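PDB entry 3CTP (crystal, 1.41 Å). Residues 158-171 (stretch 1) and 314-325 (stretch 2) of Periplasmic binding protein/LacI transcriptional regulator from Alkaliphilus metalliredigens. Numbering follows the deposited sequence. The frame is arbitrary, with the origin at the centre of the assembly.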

ATOM      1  N   ASN A 158     -18.493  17.651  -5.791  1.00  8.89           N
ATOM      2  CA  ASN A 158     -19.621  16.917  -6.334  1.00  8.89           C
ATOM      3  C   ASN A 158     -19.648  15.454  -5.881  1.00  9.29           C
ATOM      4  O   ASN A 158     -20.687  14.925  -5.667  1.00  9.82           O
ATOM      5  CB  ASN A 158     -19.695  17.005  -7.849  1.00  9.74           C
ATOM      6  CG  ASN A 158     -20.223  18.341  -8.336  1.00 14.31           C
ATOM      7  OD1 ASN A 158     -21.071  18.931  -7.752  1.00 16.39           O
ATOM      8  ND2 ASN A 158     -19.705  18.767  -9.433  1.00  9.18           N
ATOM      9  N   GLY A 159     -18.471  14.871  -5.672  1.00  8.44           N
ATOM     10  CA  GLY A 159     -18.425  13.510  -5.115  1.00  8.25           C
ATOM     11  C   GLY A 159     -19.028  13.459  -3.734  1.00  9.13           C
ATOM     12  O   GLY A 159     -19.734  12.501  -3.418  1.00  8.86           O
ATOM     13  N   GLY A 160     -18.796  14.489  -2.911  1.00  8.84           N
ATOM     14  CA  GLY A 160     -19.444  14.493  -1.584  1.00  9.33           C
ATOM     15  C   GLY A 160     -20.954  14.638  -1.708  1.00 10.33           C
ATOM     16  O   GLY A 160     -21.708  13.987  -0.961  1.00 10.65           O
ATOM     17  N   ARG A 161     -21.417  15.491  -2.623  1.00  9.62           N
ATOM     18  CA  ARG A 161     -22.876  15.572  -2.855  1.00 10.05           C
ATOM     19  C   ARG A 161     -23.435  14.226  -3.305  1.00  9.93           C
ATOM     20  O   ARG A 161     -24.514  13.806  -2.849  1.00 11.41           O
ATOM     21  CB  ARG A 161     -23.197  16.648  -3.883  1.00 12.01           C
ATOM     22  CG  ARG A 161     -24.707  16.724  -4.135  1.00 15.74           C
ATOM     23  CD  ARG A 161     -25.496  16.933  -2.821  1.00 21.10           C
ATOM     24  NE  ARG A 161     -26.940  17.112  -3.058  1.00 20.42           N
ATOM     25  CZ  ARG A 161     -27.512  18.293  -3.295  1.00 27.88           C
ATOM     26  NH1 ARG A 161     -26.762  19.403  -3.352  1.00 23.09           N
ATOM     27  NH2 ARG A 161     -28.832  18.373  -3.480  1.00 24.53           N
ATOM     28  N   MET A 162     -22.720  13.553  -4.215  1.00  9.45           N
ATOM     29  CA  MET A 162     -23.221  12.257  -4.742  1.00 10.92           C
ATOM     30  C   MET A 162     -23.335  11.265  -3.598  1.00 10.03           C
ATOM     31  O   MET A 162     -24.247  10.422  -3.550  1.00 11.36           O
ATOM     32  CB  MET A 162     -22.275  11.623  -5.793  1.00 12.99           C
ATOM     33  CG  MET A 162     -22.222  12.257  -7.156  1.00 25.16           C
ATOM     34  SD  MET A 162     -20.958  11.415  -8.197  1.00 15.53           S
ATOM     35  CE  MET A 162     -20.664  12.801  -9.271  1.00 28.18           C
ATOM     36  N   ALA A 163     -22.354  11.286  -2.708  1.00  9.03           N
ATOM     37  CA  ALA A 163     -22.397  10.355  -1.582  1.00  9.47           C
ATOM     38  C   ALA A 163     -23.597  10.621  -0.708  1.00 10.04           C
ATOM     39  O   ALA A 163     -24.273   9.682  -0.282  1.00 10.10           O
ATOM     40  CB  ALA A 163     -21.101  10.445  -0.760  1.00 10.41           C
ATOM     41  N   PHE A 164     -23.901  11.899  -0.458  1.00  9.91           N
ATOM     42  CA  PHE A 164     -25.092  12.162   0.354  1.00 10.12           C
ATOM     43  C   PHE A 164     -26.345  11.685  -0.370  1.00  9.51           C
ATOM     44  O   PHE A 164     -27.225  11.045   0.222  1.00  9.63           O
ATOM     45  CB  PHE A 164     -25.276  13.663   0.626  1.00 10.74           C
ATOM     46  CG  PHE A 164     -26.535  13.930   1.370  1.00  9.63           C
ATOM     47  CD1 PHE A 164     -26.563  13.786   2.734  1.00 10.97           C
ATOM     48  CD2 PHE A 164     -27.726  14.201   0.690  1.00 14.25           C
ATOM     49  CE1 PHE A 164     -27.749  13.968   3.451  1.00 11.71           C
ATOM     50  CE2 PHE A 164     -28.924  14.385   1.412  1.00 10.57           C
ATOM     51  CZ  PHE A 164     -28.925  14.266   2.769  1.00 12.37           C
ATOM     52  N   ASP A 165     -26.445  12.062  -1.643  1.00 10.47           N
ATOM     53  CA  ASP A 165     -27.666  11.757  -2.422  1.00 10.88           C
ATOM     54  C   ASP A 165     -27.879  10.242  -2.429  1.00 11.33           C
ATOM     55  O   ASP A 165     -29.019   9.761  -2.352  1.00 13.00           O
ATOM     56  CB  ASP A 165     -27.526  12.238  -3.871  1.00 12.79           C
ATOM     57  CG  ASP A 165     -27.616  13.746  -3.999  1.00 19.02           C
ATOM     58  OD1 ASP A 165     -28.046  14.405  -3.030  1.00 19.48           O
ATOM     59  OD2 ASP A 165     -27.260  14.247  -5.075  1.00 21.16           O
ATOM     60  N   HIS A 166     -26.789   9.477  -2.503  1.00  9.98           N
ATOM     61  CA  HIS A 166     -26.940   8.013  -2.550  1.00 10.41           C
ATOM     62  C   HIS A 166     -27.462   7.478  -1.212  1.00 10.37           C
ATOM     63  O   HIS A 166     -28.407   6.679  -1.177  1.00 11.04           O
ATOM     64  CB  HIS A 166     -25.613   7.360  -2.958  1.00 10.17           C
ATOM     65  CG  HIS A 166     -25.667   5.866  -3.033  1.00 13.24           C
ATOM     66  ND1 HIS A 166     -26.448   5.191  -3.947  1.00 14.01           N
ATOM     67  CD2 HIS A 166     -25.009   4.919  -2.319  1.00 16.42           C
ATOM     68  CE1 HIS A 166     -26.293   3.881  -3.770  1.00 12.38           C
ATOM     69  NE2 HIS A 166     -25.410   3.695  -2.799  1.00 17.40           N
ATOM     70  N   LEU A 167     -26.870   7.911  -0.099  1.00  8.12           N
ATOM     71  CA  LEU A 167     -27.365   7.451   1.200  1.00  9.25           C
ATOM     72  C   LEU A 167     -28.825   7.853   1.374  1.00 10.84           C
ATOM     73  O   LEU A 167     -29.654   7.066   1.828  1.00 12.38           O
ATOM     74  CB  LEU A 167     -26.559   8.026   2.356  1.00  9.63           C
ATOM     75  CG  LEU A 167     -25.140   7.467   2.434  1.00 10.73           C
ATOM     76  CD1 LEU A 167     -24.461   8.108   3.628  1.00 12.37           C
ATOM     77  CD2 LEU A 167     -25.150   5.946   2.588  1.00 13.41           C
ATOM     78  N   TYR A 168     -29.153   9.089   1.049  1.00 10.15           N
ATOM     79  CA  TYR A 168     -30.540   9.577   1.222  1.00 11.46           C
ATOM     80  C   TYR A 168     -31.537   8.777   0.352  1.00 12.19           C
ATOM     81  O   TYR A 168     -32.633   8.365   0.810  1.00 13.31           O
ATOM     82  CB  TYR A 168     -30.578  11.087   0.905  1.00 12.29           C
ATOM     83  CG  TYR A 168     -31.880  11.769   1.318  1.00 13.73           C
ATOM     84  CD1 TYR A 168     -32.041  12.279   2.599  1.00 15.48           C
ATOM     85  CD2 TYR A 168     -32.928  11.855   0.437  1.00 17.12           C
ATOM     86  CE1 TYR A 168     -33.251  12.903   2.990  1.00 16.32           C
ATOM     87  CE2 TYR A 168     -34.120  12.467   0.817  1.00 16.95           C
ATOM     88  CZ  TYR A 168     -34.266  12.981   2.084  1.00 20.32           C
ATOM     89  OH  TYR A 168     -35.461  13.588   2.452  1.00 19.52           O
ATOM     90  N   GLU A 169     -31.147   8.516  -0.894  1.00 12.44           N
ATOM     91  CA  GLU A 169     -31.999   7.753  -1.824  1.00 12.64           C
ATOM     92  C   GLU A 169     -32.235   6.352  -1.276  1.00 13.79           C
ATOM     93  O   GLU A 169     -33.323   5.784  -1.479  1.00 14.84           O
ATOM     94  CB  GLU A 169     -31.345   7.656  -3.204  1.00 14.87           C
ATOM     95  CG  GLU A 169     -31.980   6.603  -4.131  1.00 48.07           C
ATOM     96  CD  GLU A 169     -31.002   6.032  -5.164  1.00 29.13           C
ATOM     97  OE1 GLU A 169     -29.781   6.291  -5.049  1.00 51.65           O
ATOM     98  OE2 GLU A 169     -31.455   5.318  -6.084  1.00 51.81           O
ATOM     99  N   LYS A 170     -31.247   5.803  -0.567  1.00 13.17           N
ATOM    100  CA  LYS A 170     -31.393   4.476   0.049  1.00 14.99           C
ATOM    101  C   LYS A 170     -32.031   4.522   1.432  1.00 15.91           C
ATOM    102  O   LYS A 170     -31.940   3.546   2.187  1.00 17.45           O
ATOM    103  CB  LYS A 170     -30.040   3.753   0.144  1.00 16.01           C
ATOM    104  CG  LYS A 170     -29.394   3.437  -1.205  1.00 18.56           C
ATOM    105  CD  LYS A 170     -30.412   2.906  -2.222  1.00 28.32           C
ATOM    106  CE  LYS A 170     -29.774   2.668  -3.585  1.00 22.52           C
ATOM    107  NZ  LYS A 170     -30.793   2.602  -4.693  1.00 36.88           N
ATOM    108  N   GLY A 171     -32.664   5.644   1.764  1.00 13.79           N
ATOM    109  CA  GLY A 171     -33.509   5.714   2.943  1.00 14.13           C
ATOM    110  C   GLY A 171     -32.840   6.169   4.226  1.00 14.27           C
ATOM    111  O   GLY A 171     -33.473   6.214   5.290  1.00 15.38           O
ATOM    112  N   GLU A 314     -13.867  14.281 -13.503  1.00 10.97           N
ATOM    113  CA  GLU A 314     -15.182  13.815 -13.107  1.00 10.21           C
ATOM    114  C   GLU A 314     -15.103  12.543 -12.265  1.00 10.72           C
ATOM    115  O   GLU A 314     -14.314  11.629 -12.560  1.00 11.18           O
ATOM    116  CB  GLU A 314     -15.972  13.514 -14.400  1.00 12.44           C
ATOM    117  CG  GLU A 314     -17.382  12.990 -14.207  1.00 24.28           C
ATOM    118  CD  GLU A 314     -18.112  12.773 -15.533  1.00 24.56           C
ATOM    119  OE1 GLU A 314     -17.521  13.046 -16.595  1.00 29.23           O
ATOM    120  OE2 GLU A 314     -19.270  12.309 -15.507  1.00 30.77           O
ATOM    121  N   VAL A 315     -15.977  12.476 -11.258  1.00 10.60           N
ATOM    122  CA  VAL A 315     -16.135  11.284 -10.408  1.00  9.45           C
ATOM    123  C   VAL A 315     -17.476  10.614 -10.676  1.00 10.87           C
ATOM    124  O   VAL A 315     -18.374  11.207 -11.289  1.00 12.49           O
ATOM    125  CB  VAL A 315     -16.019  11.636  -8.898  1.00  9.23           C
ATOM    126  CG1 VAL A 315     -14.624  12.218  -8.636  1.00 11.29           C
ATOM    127  CG2 VAL A 315     -17.087  12.623  -8.499  1.00 14.97           C
ATOM    128  N   LYS A 316     -17.611   9.376 -10.224  1.00 11.12           N
ATOM    129  CA  LYS A 316     -18.881   8.680 -10.381  1.00 12.16           C
ATOM    130  C   LYS A 316     -19.096   7.687  -9.257  1.00 11.90           C
ATOM    131  O   LYS A 316     -18.140   7.164  -8.677  1.00 11.75           O
ATOM    132  CB  LYS A 316     -18.903   7.941 -11.705  1.00 15.74           C
ATOM    133  CG  LYS A 316     -17.920   6.829 -11.757  1.00 21.33           C
ATOM    134  CD  LYS A 316     -17.836   6.180 -13.139  1.00 28.07           C
ATOM    135  CE  LYS A 316     -16.790   5.064 -13.094  1.00 30.03           C
ATOM    136  NZ  LYS A 316     -16.029   4.936 -14.378  1.00 34.33           N
ATOM    137  N   LEU A 317     -20.364   7.423  -8.964  1.00 11.60           N
ATOM    138  CA  LEU A 317     -20.729   6.479  -7.915  1.00 11.62           C
ATOM    139  C   LEU A 317     -20.482   5.044  -8.363  1.00 10.90           C
ATOM    140  O   LEU A 317     -20.851   4.668  -9.495  1.00 13.19           O
ATOM    141  CB  LEU A 317     -22.217   6.661  -7.614  1.00 13.65           C
ATOM    142  CG  LEU A 317     -22.825   5.623  -6.688  1.00 15.79           C
ATOM    143  CD1 LEU A 317     -22.296   5.896  -5.292  1.00 15.43           C
ATOM    144  CD2 LEU A 317     -24.341   5.778  -6.723  1.00 17.78           C
ATOM    145  N   ILE A 318     -19.856   4.248  -7.492  1.00  9.47           N
ATOM    146  CA  ILE A 318     -19.670   2.812  -7.745  1.00 10.94           C
ATOM    147  C   ILE A 318     -20.474   2.071  -6.676  1.00 11.62           C
ATOM    148  O   ILE A 318     -20.102   2.070  -5.493  1.00 10.93           O
ATOM    149  CB  ILE A 318     -18.188   2.396  -7.625  1.00 12.64           C
ATOM    150  CG1 ILE A 318     -17.298   3.265  -8.514  1.00 16.64           C
ATOM    151  CG2 ILE A 318     -18.021   0.879  -7.909  1.00 18.42           C
ATOM    152  CD1 ILE A 318     -17.567   3.133  -9.981  1.00 19.68           C
ATOM    153  N   GLU A 319     -21.612   1.493  -7.056  1.00 12.38           N
ATOM    154  CA  GLU A 319     -22.480   0.848  -6.068  1.00 13.07           C
ATOM    155  C   GLU A 319     -22.027  -0.581  -5.851  1.00 13.24           C
ATOM    156  O   GLU A 319     -21.915  -1.335  -6.812  1.00 14.05           O
ATOM    157  CB  GLU A 319     -23.943   0.824  -6.565  1.00 15.26           C
ATOM    158  CG  GLU A 319     -24.651   2.150  -6.526  1.00 22.91           C
ATOM    159  CD  GLU A 319     -26.157   1.986  -6.772  1.00 28.40           C
ATOM    160  OE1 GLU A 319     -26.851   1.336  -5.941  1.00 26.53           O
ATOM    161  OE2 GLU A 319     -26.631   2.510  -7.800  1.00 32.13           O
ATOM    162  N   ARG A 320     -21.755  -0.943  -4.595  1.00 10.70           N
ATOM    163  CA  ARG A 320     -21.383  -2.300  -4.254  1.00 11.15           C
ATOM    164  C   ARG A 320     -22.265  -2.803  -3.113  1.00 12.62           C
ATOM    165  O   ARG A 320     -23.471  -2.550  -3.123  1.00 14.73           O
ATOM    166  CB  ARG A 320     -19.906  -2.393  -3.915  1.00 11.27           C
ATOM    167  CG  ARG A 320     -19.001  -1.921  -5.050  1.00 11.73           C
ATOM    168  CD  ARG A 320     -17.593  -2.410  -4.810  1.00 13.00           C
ATOM    169  NE  ARG A 320     -16.676  -2.093  -5.902  1.00 13.76           N
ATOM    170  CZ  ARG A 320     -15.651  -1.250  -5.784  1.00 13.15           C
ATOM    171  NH1 ARG A 320     -15.434  -0.590  -4.637  1.00 11.90           N
ATOM    172  NH2 ARG A 320     -14.841  -1.071  -6.815  1.00 14.34           N
ATOM    173  N   GLU A 321     -21.696  -3.547  -2.168  1.00 11.04           N
ATOM    174  CA  GLU A 321     -22.529  -4.312  -1.234  1.00 12.07           C
ATOM    175  C   GLU A 321     -22.780  -3.640   0.112  1.00 12.26           C
ATOM    176  O   GLU A 321     -23.615  -4.117   0.895  1.00 12.83           O
ATOM    177  CB  GLU A 321     -21.921  -5.708  -0.997  1.00 14.68           C
ATOM    178  CG  GLU A 321     -21.913  -6.636  -2.220  1.00 23.43           C
ATOM    179  CD  GLU A 321     -21.026  -7.873  -2.018  1.00 29.76           C
ATOM    180  OE1 GLU A 321     -20.053  -7.818  -1.230  1.00 25.69           O
ATOM    181  OE2 GLU A 321     -21.295  -8.912  -2.658  1.00 30.49           O
ATOM    182  N   THR A 322     -22.080  -2.533   0.402  1.00  9.92           N
ATOM    183  CA  THR A 322     -22.298  -1.867   1.690  1.00  8.23           C
ATOM    184  C   THR A 322     -23.442  -0.843   1.696  1.00  9.72           C
ATOM    185  O   THR A 322     -23.690  -0.182   2.717  1.00 10.03           O
ATOM    186  CB  THR A 322     -21.017  -1.176   2.182  1.00  9.03           C
ATOM    187  OG1 THR A 322     -20.605  -0.255   1.182  1.00 10.38           O
ATOM    188  CG2 THR A 322     -19.901  -2.212   2.379  1.00 10.27           C
ATOM    189  N   THR A 323     -24.126  -0.690   0.559  1.00  9.86           N
ATOM    190  CA  THR A 323     -25.397   0.043   0.545  1.00 11.42           C
ATOM    191  C   THR A 323     -26.423  -0.880  -0.090  1.00 14.79           C
ATOM    192  O   THR A 323     -26.067  -1.788  -0.847  1.00 14.37           O
ATOM    193  CB  THR A 323     -25.308   1.368  -0.235  1.00 12.48           C
ATOM    194  OG1 THR A 323     -24.783   1.120  -1.551  1.00 12.84           O
ATOM    195  CG2 THR A 323     -24.379   2.315   0.487  1.00 13.47           C
ATOM    196  N   ILE A 324     -27.689  -0.662   0.251  1.00 17.15           N
ATOM    197  CA  ILE A 324     -28.747  -1.594  -0.147  1.00 21.57           C
ATOM    198  C   ILE A 324     -29.220  -1.320  -1.562  1.00 27.05           C
ATOM    199  O   ILE A 324     -29.168  -0.188  -2.025  1.00 28.26           O
ATOM    200  CB  ILE A 324     -29.929  -1.463   0.796  1.00 21.56           C
ATOM    201  CG1 ILE A 324     -30.423  -0.015   0.791  1.00 22.89           C
ATOM    202  CG2 ILE A 324     -29.538  -1.930   2.211  1.00 22.21           C
ATOM    203  CD1 ILE A 324     -31.571   0.277   1.780  1.00 28.78           C
ATOM    204  N   SER A 325     -29.694  -2.365  -2.239  1.00 30.74           N
ATOM    205  CA  SER A 325     -30.224  -2.239  -3.591  1.00 33.55           C
ATOM    206  C   SER A 325     -31.360  -3.231  -3.800  1.00 34.86           C
ATOM    207  O   SER A 325     -31.456  -4.214  -3.067  1.00 36.01           O
ATOM    208  CB  SER A 325     -29.123  -2.488  -4.620  1.00 34.79           C
ATOM    209  OG  SER A 325     -28.202  -1.410  -4.652  1.00 61.95           O
TER

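A helix can pack against a distant segment with a single hydrogen bond between them, while mostly nonbonded packing makes up the rest of the interface. Here that bond has His-166 NE2 as donor and Thr-323 OG1 as acceptor, 2.9 Å apart and nearly straight at 167°. Thr-323 OG1 is also hydrogen-bonded elsewhere in the structure, so the hydroxyl is engaged beyond this contact. The other ring nitrogen, ND1, is buried by the contact without a polar partner; its nearest neighbour across the interface is Leu-317 CD2, 3.5 Å from His-166 ND1.

The imidazole uses both its edge and a face. Glu-319 OE1 lies near the ring plane, 3.4 Å from His-166 CE1, where the polarised C–H presents a mildly positive edge. Over the face, Leu-317 CD1 stands 4.2 Å from the centroid of the His-166 ring, a CH-pi contact 19° off the normal.

Charge plays a looser part at the helix end. Lys-170 NZ is 4.3 Å from Glu-319 OE1, beyond a salt bridge. Within its own stretch, Lys-170 NZ makes a weak hydrogen bond of 3.1 Å, part of a salt bridge, to Glu-169 OE2. The lysine's aliphatic portion does the packing: Lys-170 CB meets Ile-324 CG1 at 3.8 Å, and Lys-170 CE approaches Ile-324 O at 3.3 Å.

At the other end, contact becomes apolar and close. Met-162 CE touches Val-315 CG2 at 3.7 Å, and Gly-159 CA lies equally near that same methyl, Val-315 CG2, at 3.7 Å. An ideal CB on Gly-159 would lie a tight 3.5 Å from Val-315 CG2. The backbones come close here, with Gly-159 CA and Val-315 CA 6.2 Å apart. Helix and strand run in broadly similar directions, their axes inclined at 43° and approaching to 8.8 Å, and the two stretches together bury 525 Å².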